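Local atomic coordinates of acyl-homoserine-lactone synthase (Mesorhizobium sp. ORS 3359, PDB entry 6WNS), a protein that catalyses the formation of an acyl-homoserine lactone, the quorum-sensing signal, probably from S-adenosylmethionine and an acyl-coenzyme A thioester. Residues R3-W9 / A55-L61; I67-S71 / F106-P110; C127-T132 / A198-D202. One frame throughout, in Å; residues are numbered along the deposited sequence.

Contact 1 (R3-W9 / A55-L61); sequences RIHLVTW and ALYVLAL
Residues 4-7 and 56-60 run antiparallel as neighbouring strands, Ile-4 paired with Ala-60 and Val-7 with Tyr-57, their short axes 4.6 Å apart at 154°. His-5 and Leu-59 exchange two backbone hydrogen bonds, and Val-7 and Tyr-57 two more; His-5 N to Leu-59 O measures 2.8 Å and is almost straight. Leu-61 N extends the ladder to Arg-3 O, and at the other end a water bridges Trp-9 N and Ala-55 O. On the face of His-5, Val-7, Tyr-57 and Leu-59, the main side-chain contact is a CH-pi one: Leu-61 CD1 sits 3.7 Å from the centroid of the His-5 ring, only 7° off its normal. The ring owes this place to CG lying anti to the carbonyl carbon (chi1 -65°), while its ND1 is hydrogen-bonded to Tyr-15 OH. Beside it Val-7 CG2 meets Leu-59 CD1 at 4.1 Å, under helix 16-31. The face of Ile-4, Leu-6, Val-58 and Ala-60 turns to helix 121-135. Here branched Ile-4 serves two partners: CG2 presses on Val-58 CG1 at a tight 3.3 Å, and small Ala-60 lets CD1 come within 3.8 Å of its CB. Strand 4-7 is outermost in the mixed sheet, consistent with the acetyltransferase-like fold of autoinducer synthases. Its edge facing 56-60 is thus satisfied by the ladder and its outer edge met by Ile-199, Ala-201 and Asn-11, while aliphatic groups fill the faces under the helices and the imidazole joins in through its flat surface as well as its nitrogen.

Contact 2 (I67-S71 / F106-P110); sequences IVGGS and FFVMP
Phe-107 lays one face of its ring on the backbone of Gly-69 and Gly-70, so that flat aromatic meets flat peptide. Gly-70 N stands 3.5 Å above the ring plane, over its centre; Gly-69 C lies over the same face nearer the rim, and Gly-69 CA adds an off-centre CH-pi contact. CG takes the position between backbone N and carbonyl carbon (chi1 66°), which folds the ring back across the neighbouring strand. Ile-67 approaches differently: its CG2 comes to the ring edge, 4.0 Å from CE2 of Phe-107, the two side chains crossing at about a right angle. Each glycine has its own reason. A side chain on Gly-70 would press on Phe-107 CE1, whereas one on Gly-69, pointing to the other face of the sheet, would collide with Phe-107 O. Strands 69-71 and 106-108, antiparallel at 177°, belong to a central pair of the mixed sheet. Gly-70 N gives a 2.7 Å bond to Phe-107 O in the plane of the Phe-107 carbonyl, whereas Phe-107 N meets Gly-70 O from above that carbonyl's plane. Farther along, Met-109 N bonds to Val-68 O at 2.9 Å; Met-109 CG lies 3.4 Å from Val-68 O and is also near Ile-67 O before the side chain bends away. Val-68 and Gly-69 together face Ala-60, a classic beta bulge. With an alanine here in place of Phe-107, the peptide between the glycines would probably lose its aromatic cover and Ile-67 CG2 the edge it rests on. Polar backbone is thus paired within the sheet, with the ring laid over the peptide.

Contact 3 (C127-T132 / A198-D202); sequences CGLLET and AILAD
Cys-127 begins the contact on helix 121-135 with its sulfur turned to Ile-199: SG lies 3.7 Å from Ile-199 CD1, a soft, weakly polar atom against a methyl. One residue on, at Gly-128, the bare backbone is what the loop meets, Leu-200 CD2 lying 3.7 Å from Gly-128 O. Glu-131, a turn later, makes the most extensive contact of the helix residues. Its CB packs on Leu-200 CD1 at 3.7 Å, and its extended chain carries the carboxylate over both loop residues, OE1 at 3.6 Å from Ile-199 CD1 and OE2 at 3.7 Å from Leu-200 CG. The charge is answered by Arg-190 of helix 183-192, which forms a salt bridge with OE1. Thr-132 closes the row. With OG1 anti to its carbonyl carbon (chi1 -52°), the hydroxyl points back along the helix and donates to Gly-128 O, the same oxygen that accepts from Thr-132 N from the opposite face of its plane. That OG1 also lies 3.4 Å from Leu-200 CD2. Threonine serves well here, since its hydroxyl is paid for within the helix and need not seek the loop. The C-terminal tail is thus laid along strand 4-7, its backbone bonded to Ile-4, and held on the helix side by Ile-199 and Leu-200. That join is van der Waals packing, largely of aliphatic tips against polar atoms bonded to other partners: Thr-132 OG1 within the helix, Glu-131 OE1 to Arg-190.

From the N terminus, contact 1 closes the first loop, which carries helix 16-31, and sets edge strand 4-7 beside strand 56-60. Contact 2 opens and closes later, joining strand 69-75 to strand 100-108, and contact 3 follows, tying helix 121-135 to the tail after helix 183-192; the three are in series, none within another. Strands 56-60 and 69-75 are sheet neighbours, so contacts 1 and 2 meet through Ala-60 O and Val-68 N, 2.8 Å apart. The tail of contact 3 returns to strand 4-7, with Ile-199 O 2.7 Å from Ile-4 N, bringing the two chain ends together. Ser-71 OG touches Leu-129 CD1, linking contact 2 to the helix of contact 3.

Contact 1 (R3-W9 / A55-L61)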
ATOM      1  N   ARG A   3      -1.327 -15.792   2.211  1.00 85.38           N
ATOM      2  CA  ARG A   3      -2.230 -15.426   1.095  1.00 81.94           C
ATOM      3  C   ARG A   3      -2.705 -13.973   1.235  1.00 77.16           C
ATOM      4  O   ARG A   3      -2.824 -13.466   2.383  1.00 71.26           O
ATOM      5  CB  ARG A   3      -3.452 -16.348   1.053  1.00 83.93           C
ATOM      6  CG  ARG A   3      -3.146 -17.802   0.757  1.00 88.96           C
ATOM      7  CD  ARG A   3      -2.721 -18.005  -0.693  1.00 91.85           C
ATOM      8  NE  ARG A   3      -2.446 -19.408  -0.943  1.00100.15           N
ATOM      9  CZ  ARG A   3      -1.269 -20.030  -0.747  1.00103.39           C
ATOM     10  NH1 ARG A   3      -0.202 -19.379  -0.306  1.00100.90           N
ATOM     11  NH2 ARG A   3      -1.155 -21.320  -1.025  1.00112.84           N
ATOM     12  N   ILE A   4      -2.986 -13.329   0.101  1.00 76.20           N
ATOM     13  CA  ILE A   4      -3.373 -11.893   0.052  1.00 74.53           C
ATOM     14  C   ILE A   4      -4.902 -11.833   0.039  1.00 71.19           C
ATOM     15  O   ILE A   4      -5.536 -12.490  -0.829  1.00 76.81           O
ATOM     16  CB  ILE A   4      -2.713 -11.223  -1.162  1.00 78.29           C
ATOM     17  CG1 ILE A   4      -1.185 -11.304  -1.063  1.00 84.32           C
ATOM     18  CG2 ILE A   4      -3.187  -9.792  -1.314  1.00 76.52           C
ATOM     19  CD1 ILE A   4      -0.578 -10.404  -0.026  1.00 84.16           C
ATOM     20  N   HIS A   5      -5.476 -11.175   1.024  1.00 67.03           N
ATOM     21  CA  HIS A   5      -6.934 -10.985   1.168  1.00 65.32           C
ATOM     22  C   HIS A   5      -7.335  -9.523   0.955  1.00 63.63           C
ATOM     23  O   HIS A   5      -6.649  -8.594   1.465  1.00 62.11           O
ATOM     24  CB  HIS A   5      -7.395 -11.343   2.568  1.00 64.76           C
ATOM     25  CG  HIS A   5      -7.216 -12.763   2.906  1.00 66.37           C
ATOM     26  ND1 HIS A   5      -8.271 -13.542   3.323  1.00 68.25           N
ATOM     27  CD2 HIS A   5      -6.117 -13.550   2.904  1.00 70.44           C
ATOM     28  CE1 HIS A   5      -7.853 -14.774   3.503  1.00 72.64           C
ATOM     29  NE2 HIS A   5      -6.533 -14.788   3.286  1.00 72.62           N
ATOM     30  N   LEU A   6      -8.406  -9.351   0.203  1.00 62.21           N
ATOM     31  CA  LEU A   6      -8.912  -8.029  -0.201  1.00 62.16           C
ATOM     32  C   LEU A   6     -10.087  -7.712   0.709  1.00 59.91           C
ATOM     33  O   LEU A   6     -11.142  -8.389   0.580  1.00 57.79           O
ATOM     34  CB  LEU A   6      -9.375  -8.055  -1.650  1.00 65.65           C
ATOM     35  CG  LEU A   6     -10.135  -6.802  -2.038  1.00 61.29           C
ATOM     36  CD1 LEU A   6      -9.256  -5.551  -1.812  1.00 59.15           C
ATOM     37  CD2 LEU A   6     -10.611  -6.930  -3.458  1.00 65.07           C
ATOM     38  N   VAL A   7      -9.889  -6.753   1.607  1.00 56.32           N
ATOM     39  CA  VAL A   7     -10.979  -6.307   2.528  1.00 54.48           C
ATOM     40  C   VAL A   7     -11.514  -4.971   2.064  1.00 48.66           C
ATOM     41  O   VAL A   7     -10.723  -4.006   1.857  1.00 46.94           O
ATOM     42  CB  VAL A   7     -10.517  -6.255   3.985  1.00 53.01           C
ATOM     43  CG1 VAL A   7     -11.701  -6.092   4.880  1.00 51.38           C
ATOM     44  CG2 VAL A   7      -9.777  -7.554   4.338  1.00 56.42           C
ATOM     45  N   THR A   8     -12.826  -4.938   1.887  1.00 50.40           N
ATOM     46  CA  THR A   8     -13.539  -3.764   1.361  1.00 50.47           C
ATOM     47  C   THR A   8     -14.692  -3.418   2.279  1.00 49.85           C
ATOM     48  O   THR A   8     -15.010  -4.171   3.195  1.00 49.31           O
ATOM     49  CB  THR A   8     -14.104  -4.029  -0.034  1.00 54.02           C
ATOM     50  OG1 THR A   8     -15.204  -4.953   0.051  1.00 54.66           O
ATOM     51  CG2 THR A   8     -12.984  -4.521  -0.913  1.00 58.42           C
ATOM     52  N   TRP A   9     -15.386  -2.338   1.963  1.00 50.76           N
ATOM     53  CA  TRP A   9     -16.640  -2.046   2.666  1.00 48.40           C
ATOM     54  C   TRP A   9     -17.559  -3.250   2.579  1.00 50.55           C
ATOM     55  O   TRP A   9     -18.226  -3.540   3.556  1.00 50.87           O
ATOM     56  CB  TRP A   9     -17.315  -0.819   2.043  1.00 51.68           C
ATOM     57  CG  TRP A   9     -18.464  -0.321   2.849  1.00 50.34           C
ATOM     58  CD1 TRP A   9     -19.797  -0.342   2.555  1.00 53.61           C
ATOM     59  CD2 TRP A   9     -18.351   0.276   4.148  1.00 49.58           C
ATOM     60  NE1 TRP A   9     -20.508   0.228   3.577  1.00 51.43           N
ATOM     61  CE2 TRP A   9     -19.656   0.622   4.560  1.00 53.24           C
ATOM     62  CE3 TRP A   9     -17.269   0.496   5.003  1.00 47.12           C
ATOM     63  CZ2 TRP A   9     -19.905   1.238   5.788  1.00 52.51           C
ATOM     64  CZ3 TRP A   9     -17.530   1.162   6.180  1.00 46.92           C
ATOM     65  CH2 TRP A   9     -18.817   1.481   6.573  1.00 45.99           C
ATOM     66  N   ALA A  55     -11.995   2.928   1.170  1.00 42.69           N
ATOM     67  CA  ALA A  55     -10.689   2.265   1.298  1.00 43.03           C
ATOM     68  C   ALA A  55     -10.785   0.793   0.929  1.00 43.91           C
ATOM     69  O   ALA A  55     -11.794   0.124   1.263  1.00 44.65           O
ATOM     70  CB  ALA A  55     -10.089   2.458   2.678  1.00 39.98           C
ATOM     71  N   LEU A  56      -9.692   0.308   0.316  1.00 45.25           N
ATOM     72  CA  LEU A  56      -9.382  -1.109   0.121  1.00 45.46           C
ATOM     73  C   LEU A  56      -8.169  -1.499   0.951  1.00 45.04           C
ATOM     74  O   LEU A  56      -7.176  -0.818   0.883  1.00 46.18           O
ATOM     75  CB  LEU A  56      -9.091  -1.354  -1.362  1.00 48.23           C
ATOM     76  CG  LEU A  56     -10.054  -0.690  -2.348  1.00 49.43           C
ATOM     77  CD1 LEU A  56      -9.565  -1.027  -3.755  1.00 52.01           C
ATOM     78  CD2 LEU A  56     -11.465  -1.180  -2.161  1.00 49.72           C
ATOM     79  N   TYR A  57      -8.267  -2.619   1.656  1.00 46.88           N
ATOM     80  CA  TYR A  57      -7.179  -3.180   2.495  1.00 45.97           C
ATOM     81  C   TYR A  57      -6.715  -4.480   1.843  1.00 51.24           C
ATOM     82  O   TYR A  57      -7.459  -5.460   1.656  1.00 51.79           O
ATOM     83  CB  TYR A  57      -7.648  -3.337   3.934  1.00 45.73           C
ATOM     84  CG  TYR A  57      -8.149  -2.038   4.494  1.00 44.05           C
ATOM     85  CD1 TYR A  57      -7.252  -1.086   4.948  1.00 40.44           C
ATOM     86  CD2 TYR A  57      -9.496  -1.730   4.487  1.00 46.69           C
ATOM     87  CE1 TYR A  57      -7.694   0.146   5.440  1.00 38.68           C
ATOM     88  CE2 TYR A  57      -9.951  -0.490   4.907  1.00 41.33           C
ATOM     89  CZ  TYR A  57      -9.045   0.450   5.394  1.00 39.64           C
ATOM     90  OH  TYR A  57      -9.451   1.642   5.891  1.00 38.20           O
ATOM     91  N   VAL A  58      -5.455  -4.464   1.468  1.00 49.88           N
ATOM     92  CA  VAL A  58      -4.764  -5.643   0.909  1.00 53.35           C
ATOM     93  C   VAL A  58      -3.871  -6.258   1.971  1.00 52.88           C
ATOM     94  O   VAL A  58      -2.765  -5.737   2.207  1.00 56.97           O
ATOM     95  CB  VAL A  58      -3.935  -5.260  -0.305  1.00 57.16           C
ATOM     96  CG1 VAL A  58      -3.445  -6.534  -0.971  1.00 62.19           C
ATOM     97  CG2 VAL A  58      -4.761  -4.408  -1.269  1.00 57.66           C
ATOM     98  N   LEU A  59      -4.369  -7.304   2.614  1.00 53.97           N
ATOM     99  CA  LEU A  59      -3.746  -7.856   3.828  1.00 54.24           C
ATOM    100  C   LEU A  59      -3.170  -9.243   3.554  1.00 60.76           C
ATOM    101  O   LEU A  59      -3.904 -10.139   3.052  1.00 61.94           O
ATOM    102  CB  LEU A  59      -4.802  -7.870   4.909  1.00 55.01           C
ATOM    103  CG  LEU A  59      -5.378  -6.467   5.208  1.00 49.83           C
ATOM    104  CD1 LEU A  59      -6.311  -6.591   6.352  1.00 50.60           C
ATOM    105  CD2 LEU A  59      -4.238  -5.466   5.490  1.00 49.73           C
ATOM    106  N   ALA A  60      -1.916  -9.410   3.965  1.00 61.44           N
ATOM    107  CA  ALA A  60      -1.219 -10.714   3.962  1.00 63.98           C
ATOM    108  C   ALA A  60      -1.475 -11.425   5.304  1.00 66.49           C
ATOM    109  O   ALA A  60      -1.063 -10.859   6.366  1.00 62.98           O
ATOM    110  CB  ALA A  60       0.229 -10.468   3.683  1.00 67.36           C
ATOM    111  N   LEU A  61      -2.140 -12.609   5.270  1.00 68.36           N
ATOM    112  CA  LEU A  61      -2.572 -13.403   6.462  1.00 70.99           C
ATOM    113  C   LEU A  61      -1.883 -14.756   6.450  1.00 74.26           C
ATOM    114  O   LEU A  61      -1.247 -14.932   5.472  1.00 74.30           O
ATOM    115  CB  LEU A  61      -4.073 -13.659   6.372  1.00 70.38           C
ATOM    116  CG  LEU A  61      -4.900 -12.384   6.284  1.00 64.79           C
ATOM    117  CD1 LEU A  61      -6.340 -12.662   6.612  1.00 63.45           C
ATOM    118  CD2 LEU A  61      -4.319 -11.294   7.206  1.00 63.49           C
TER
HETATM  119  O   HOH W   1     -14.160  -0.106   0.192  1.00 42.71           O

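Contact 2 (I67-S71 / F106-P110)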
ATOM      1  N   ILE A  67      -1.921 -11.295  10.830  1.00 69.15           N
ATOM      2  CA  ILE A  67      -1.512 -10.313   9.789  1.00 60.98           C
ATOM      3  C   ILE A  67       0.026 -10.255   9.739  1.00 63.03           C
ATOM      4  O   ILE A  67       0.625  -9.948  10.768  1.00 60.47           O
ATOM      5  CB  ILE A  67      -2.127  -8.930  10.069  1.00 57.25           C
ATOM      6  CG1 ILE A  67      -3.628  -8.897   9.820  1.00 58.01           C
ATOM      7  CG2 ILE A  67      -1.424  -7.923   9.195  1.00 56.68           C
ATOM      8  CD1 ILE A  67      -4.392  -7.938  10.742  1.00 60.88           C
ATOM      9  N   VAL A  68       0.644 -10.475   8.570  1.00 63.34           N
ATOM     10  CA  VAL A  68       2.125 -10.458   8.438  1.00 66.42           C
ATOM     11  C   VAL A  68       2.583  -9.305   7.535  1.00 62.39           C
ATOM     12  O   VAL A  68       3.839  -8.964   7.532  1.00 61.22           O
ATOM     13  CB  VAL A  68       2.618 -11.844   7.986  1.00 69.36           C
ATOM     14  CG1 VAL A  68       2.174 -12.892   8.996  1.00 73.48           C
ATOM     15  CG2 VAL A  68       2.139 -12.214   6.580  1.00 70.95           C
ATOM     16  N   GLY A  69       1.646  -8.656   6.845  1.00 58.48           N
ATOM     17  CA  GLY A  69       1.978  -7.424   6.110  1.00 56.30           C
ATOM     18  C   GLY A  69       0.787  -6.881   5.371  1.00 58.81           C
ATOM     19  O   GLY A  69      -0.303  -7.508   5.420  1.00 58.21           O
ATOM     20  N   GLY A  70       0.940  -5.746   4.701  1.00 59.92           N
ATOM     21  CA  GLY A  70      -0.225  -5.270   3.943  1.00 58.38           C
ATOM     22  C   GLY A  70      -0.039  -3.942   3.294  1.00 54.33           C
ATOM     23  O   GLY A  70       1.103  -3.481   3.193  1.00 51.37           O
ATOM     24  N   SER A  71      -1.163  -3.404   2.798  1.00 50.54           N
ATOM     25  CA  SER A  71      -1.205  -2.098   2.119  1.00 51.01           C
ATOM     26  C   SER A  71      -2.644  -1.646   2.009  1.00 46.00           C
ATOM     27  O   SER A  71      -3.537  -2.448   2.280  1.00 45.27           O
ATOM     28  CB  SER A  71      -0.467  -2.167   0.793  1.00 61.51           C
ATOM     29  OG  SER A  71      -0.415  -3.483   0.351  1.00 82.15           O
ATOM     30  N   PHE A 106       2.077   0.752   3.287  1.00 45.09           N
ATOM     31  CA  PHE A 106       2.794  -0.505   3.026  1.00 47.98           C
ATOM     32  C   PHE A 106       3.525  -0.891   4.296  1.00 49.19           C
ATOM     33  O   PHE A 106       4.221  -0.030   4.848  1.00 51.19           O
ATOM     34  CB  PHE A 106       3.812  -0.352   1.909  1.00 51.77           C
ATOM     35  CG  PHE A 106       4.715  -1.543   1.762  1.00 55.14           C
ATOM     36  CD1 PHE A 106       4.282  -2.683   1.098  1.00 60.25           C
ATOM     37  CD2 PHE A 106       5.992  -1.520   2.304  1.00 60.59           C
ATOM     38  CE1 PHE A 106       5.154  -3.754   0.915  1.00 61.55           C
ATOM     39  CE2 PHE A 106       6.845  -2.602   2.150  1.00 64.53           C
ATOM     40  CZ  PHE A 106       6.425  -3.706   1.440  1.00 68.05           C
ATOM     41  N   PHE A 107       3.289  -2.071   4.815  1.00 49.95           N
ATOM     42  CA  PHE A 107       4.116  -2.564   5.940  1.00 51.44           C
ATOM     43  C   PHE A 107       4.310  -4.073   5.828  1.00 53.34           C
ATOM     44  O   PHE A 107       3.435  -4.811   5.310  1.00 51.26           O
ATOM     45  CB  PHE A 107       3.446  -2.219   7.269  1.00 50.93           C
ATOM     46  CG  PHE A 107       2.153  -2.957   7.455  1.00 50.85           C
ATOM     47  CD1 PHE A 107       1.007  -2.577   6.777  1.00 54.48           C
ATOM     48  CD2 PHE A 107       2.106  -4.094   8.240  1.00 54.42           C
ATOM     49  CE1 PHE A 107      -0.170  -3.287   6.926  1.00 53.12           C
ATOM     50  CE2 PHE A 107       0.910  -4.765   8.435  1.00 52.76           C
ATOM     51  CZ  PHE A 107      -0.223  -4.361   7.788  1.00 51.97           C
ATOM     52  N   VAL A 108       5.409  -4.490   6.418  1.00 54.39           N
ATOM     53  CA  VAL A 108       5.749  -5.890   6.690  1.00 58.00           C
ATOM     54  C   VAL A 108       6.091  -5.997   8.171  1.00 62.65           C
ATOM     55  O   VAL A 108       6.972  -5.204   8.729  1.00 60.57           O
ATOM     56  CB  VAL A 108       6.941  -6.320   5.807  1.00 61.76           C
ATOM     57  CG1 VAL A 108       7.255  -7.791   5.975  1.00 66.81           C
ATOM     58  CG2 VAL A 108       6.697  -5.961   4.345  1.00 60.75           C
ATOM     59  N   MET A 109       5.485  -6.986   8.798  1.00 65.07           N
ATOM     60  CA  MET A 109       5.711  -7.197  10.231  1.00 73.60           C
ATOM     61  C   MET A 109       7.131  -7.744  10.366  1.00 77.12           C
ATOM     62  O   MET A 109       7.692  -8.306   9.422  1.00 76.52           O
ATOM     63  CB  MET A 109       4.641  -8.113  10.838  1.00 74.79           C
ATOM     64  CG  MET A 109       3.261  -7.573  10.629  1.00 76.92           C
ATOM     65  SD  MET A 109       3.050  -6.015  11.564  1.00 72.94           S
ATOM     66  CE  MET A 109       3.056  -6.633  13.254  1.00 78.45           C
ATOM     67  N   PRO A 110       7.810  -7.421  11.483  1.00 80.58           N
ATOM     68  CA  PRO A 110       9.081  -8.065  11.802  1.00 88.14           C
ATOM     69  C   PRO A 110       8.995  -9.608  11.705  1.00 95.43           C
ATOM     70  O   PRO A 110       9.867 -10.171  11.029  1.00101.61           O
ATOM     71  CB  PRO A 110       9.427  -7.520  13.207  1.00 85.56           C
ATOM     72  CG  PRO A 110       8.189  -6.782  13.710  1.00 85.09           C
ATOM     73  CD  PRO A 110       7.391  -6.416  12.479  1.00 81.78           C
TER

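Contact 3 (C127-T132 / A198-D202)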
ATOM      1  N   CYS A 127       3.676  -8.316  -4.752  1.00 72.65           N
ATOM      2  CA  CYS A 127       2.989  -9.100  -5.812  1.00 79.31           C
ATOM      3  C   CYS A 127       1.457  -9.060  -5.625  1.00 79.19           C
ATOM      4  O   CYS A 127       0.749  -8.946  -6.629  1.00 80.95           O
ATOM      5  CB  CYS A 127       3.488 -10.529  -5.807  1.00 84.17           C
ATOM      6  SG  CYS A 127       3.203 -11.246  -7.433  1.00 95.95           S
ATOM      7  N   GLY A 128       0.967  -9.103  -4.376  1.00 74.72           N
ATOM      8  CA  GLY A 128      -0.465  -9.253  -4.059  1.00 73.90           C
ATOM      9  C   GLY A 128      -1.194  -7.965  -4.358  1.00 70.24           C
ATOM     10  O   GLY A 128      -2.386  -8.007  -4.777  1.00 69.81           O
ATOM     11  N   LEU A 129      -0.474  -6.858  -4.152  1.00 70.00           N
ATOM     12  CA  LEU A 129      -0.941  -5.483  -4.459  1.00 67.42           C
ATOM     13  C   LEU A 129      -1.208  -5.421  -5.967  1.00 71.20           C
ATOM     14  O   LEU A 129      -2.312  -5.022  -6.318  1.00 66.07           O
ATOM     15  CB  LEU A 129       0.087  -4.431  -4.042  1.00 64.42           C
ATOM     16  CG  LEU A 129      -0.384  -2.986  -4.229  1.00 65.16           C
ATOM     17  CD1 LEU A 129      -1.471  -2.609  -3.197  1.00 63.56           C
ATOM     18  CD2 LEU A 129       0.785  -2.002  -4.184  1.00 65.57           C
ATOM     19  N   LEU A 130      -0.244  -5.813  -6.806  1.00 75.30           N
ATOM     20  CA  LEU A 130      -0.387  -5.717  -8.290  1.00 79.01           C
ATOM     21  C   LEU A 130      -1.506  -6.639  -8.752  1.00 82.10           C
ATOM     22  O   LEU A 130      -2.298  -6.232  -9.617  1.00 85.43           O
ATOM     23  CB  LEU A 130       0.904  -6.119  -8.988  1.00 81.33           C
ATOM     24  CG  LEU A 130       2.093  -5.221  -8.697  1.00 81.32           C
ATOM     25  CD1 LEU A 130       3.343  -5.775  -9.352  1.00 83.77           C
ATOM     26  CD2 LEU A 130       1.800  -3.801  -9.149  1.00 79.97           C
ATOM     27  N   GLU A 131      -1.566  -7.834  -8.176  1.00 83.75           N
ATOM     28  CA  GLU A 131      -2.575  -8.851  -8.551  1.00 87.94           C
ATOM     29  C   GLU A 131      -3.974  -8.354  -8.169  1.00 82.18           C
ATOM     30  O   GLU A 131      -4.928  -8.545  -8.942  1.00 78.91           O
ATOM     31  CB  GLU A 131      -2.209 -10.197  -7.931  1.00 90.80           C
ATOM     32  CG  GLU A 131      -1.122 -10.893  -8.719  1.00 91.93           C
ATOM     33  CD  GLU A 131      -0.862 -12.352  -8.289  1.00 98.55           C
ATOM     34  OE1 GLU A 131       0.294 -12.703  -8.133  1.00103.28           O
ATOM     35  OE2 GLU A 131      -1.823 -13.147  -8.188  1.00104.75           O
ATOM     36  N   THR A 132      -4.128  -7.768  -6.999  1.00 75.34           N
ATOM     37  CA  THR A 132      -5.435  -7.230  -6.559  1.00 72.88           C
ATOM     38  C   THR A 132      -5.814  -6.078  -7.480  1.00 70.95           C
ATOM     39  O   THR A 132      -7.025  -6.073  -7.958  1.00 76.07           O
ATOM     40  CB  THR A 132      -5.379  -6.854  -5.091  1.00 69.22           C
ATOM     41  OG1 THR A 132      -4.878  -8.019  -4.428  1.00 70.60           O
ATOM     42  CG2 THR A 132      -6.722  -6.412  -4.553  1.00 70.46           C
ATOM     43  N   ALA A 198      -0.841 -20.202  -5.330  1.00118.90           N
ATOM     44  CA  ALA A 198      -1.811 -19.079  -5.359  1.00114.55           C
ATOM     45  C   ALA A 198      -1.359 -18.030  -4.348  1.00108.34           C
ATOM     46  O   ALA A 198      -0.793 -18.438  -3.308  1.00106.26           O
ATOM     47  CB  ALA A 198      -3.191 -19.585  -5.042  1.00116.29           C
ATOM     48  N   ILE A 199      -1.591 -16.734  -4.620  1.00104.92           N
ATOM     49  CA  ILE A 199      -1.251 -15.658  -3.651  1.00 96.51           C
ATOM     50  C   ILE A 199      -2.582 -15.063  -3.165  1.00 91.80           C
ATOM     51  O   ILE A 199      -2.796 -15.047  -1.946  1.00 85.82           O
ATOM     52  CB  ILE A 199      -0.316 -14.565  -4.211  1.00 95.71           C
ATOM     53  CG1 ILE A 199       0.986 -15.076  -4.799  1.00104.91           C
ATOM     54  CG2 ILE A 199       0.031 -13.575  -3.123  1.00 96.31           C
ATOM     55  CD1 ILE A 199       1.928 -13.939  -5.164  1.00104.73           C
ATOM     56  N   LEU A 200      -3.466 -14.635  -4.072  1.00 92.39           N
ATOM     57  CA  LEU A 200      -4.792 -14.039  -3.711  1.00 87.72           C
ATOM     58  C   LEU A 200      -5.748 -15.125  -3.222  1.00 90.47           C
ATOM     59  O   LEU A 200      -5.872 -16.126  -3.934  1.00 90.72           O
ATOM     60  CB  LEU A 200      -5.425 -13.371  -4.932  1.00 89.94           C
ATOM     61  CG  LEU A 200      -4.538 -12.410  -5.721  1.00 91.77           C
ATOM     62  CD1 LEU A 200      -5.305 -11.852  -6.913  1.00 92.25           C
ATOM     63  CD2 LEU A 200      -4.041 -11.287  -4.819  1.00 87.13           C
ATOM     64  N   ALA A 201      -6.455 -14.889  -2.114  1.00 90.67           N
ATOM     65  CA  ALA A 201      -7.715 -15.582  -1.734  1.00 94.90           C
ATOM     66  C   ALA A 201      -8.905 -14.907  -2.453  1.00 94.06           C
ATOM     67  O   ALA A 201      -9.556 -13.995  -1.879  1.00 87.22           O
ATOM     68  CB  ALA A 201      -7.859 -15.574  -0.232  1.00 95.48           C
ATOM     69  N   ASP A 202      -9.150 -15.360  -3.684  1.00 98.04           N
ATOM     70  CA  ASP A 202     -10.163 -14.918  -4.691  1.00103.09           C
ATOM     71  C   ASP A 202     -11.596 -15.390  -4.369  1.00103.10           C
ATOM     72  O   ASP A 202     -12.539 -14.569  -4.427  1.00110.20           O
ATOM     73  CB  ASP A 202      -9.855 -15.593  -6.035  1.00108.84           C
ATOM     74  CG  ASP A 202      -8.880 -14.900  -6.969  1.00106.05           C
ATOM     75  OD1 ASP A 202      -8.124 -15.615  -7.631  1.00107.80           O
ATOM     76  OD2 ASP A 202      -8.928 -13.657  -7.056  1.00111.97           O
TER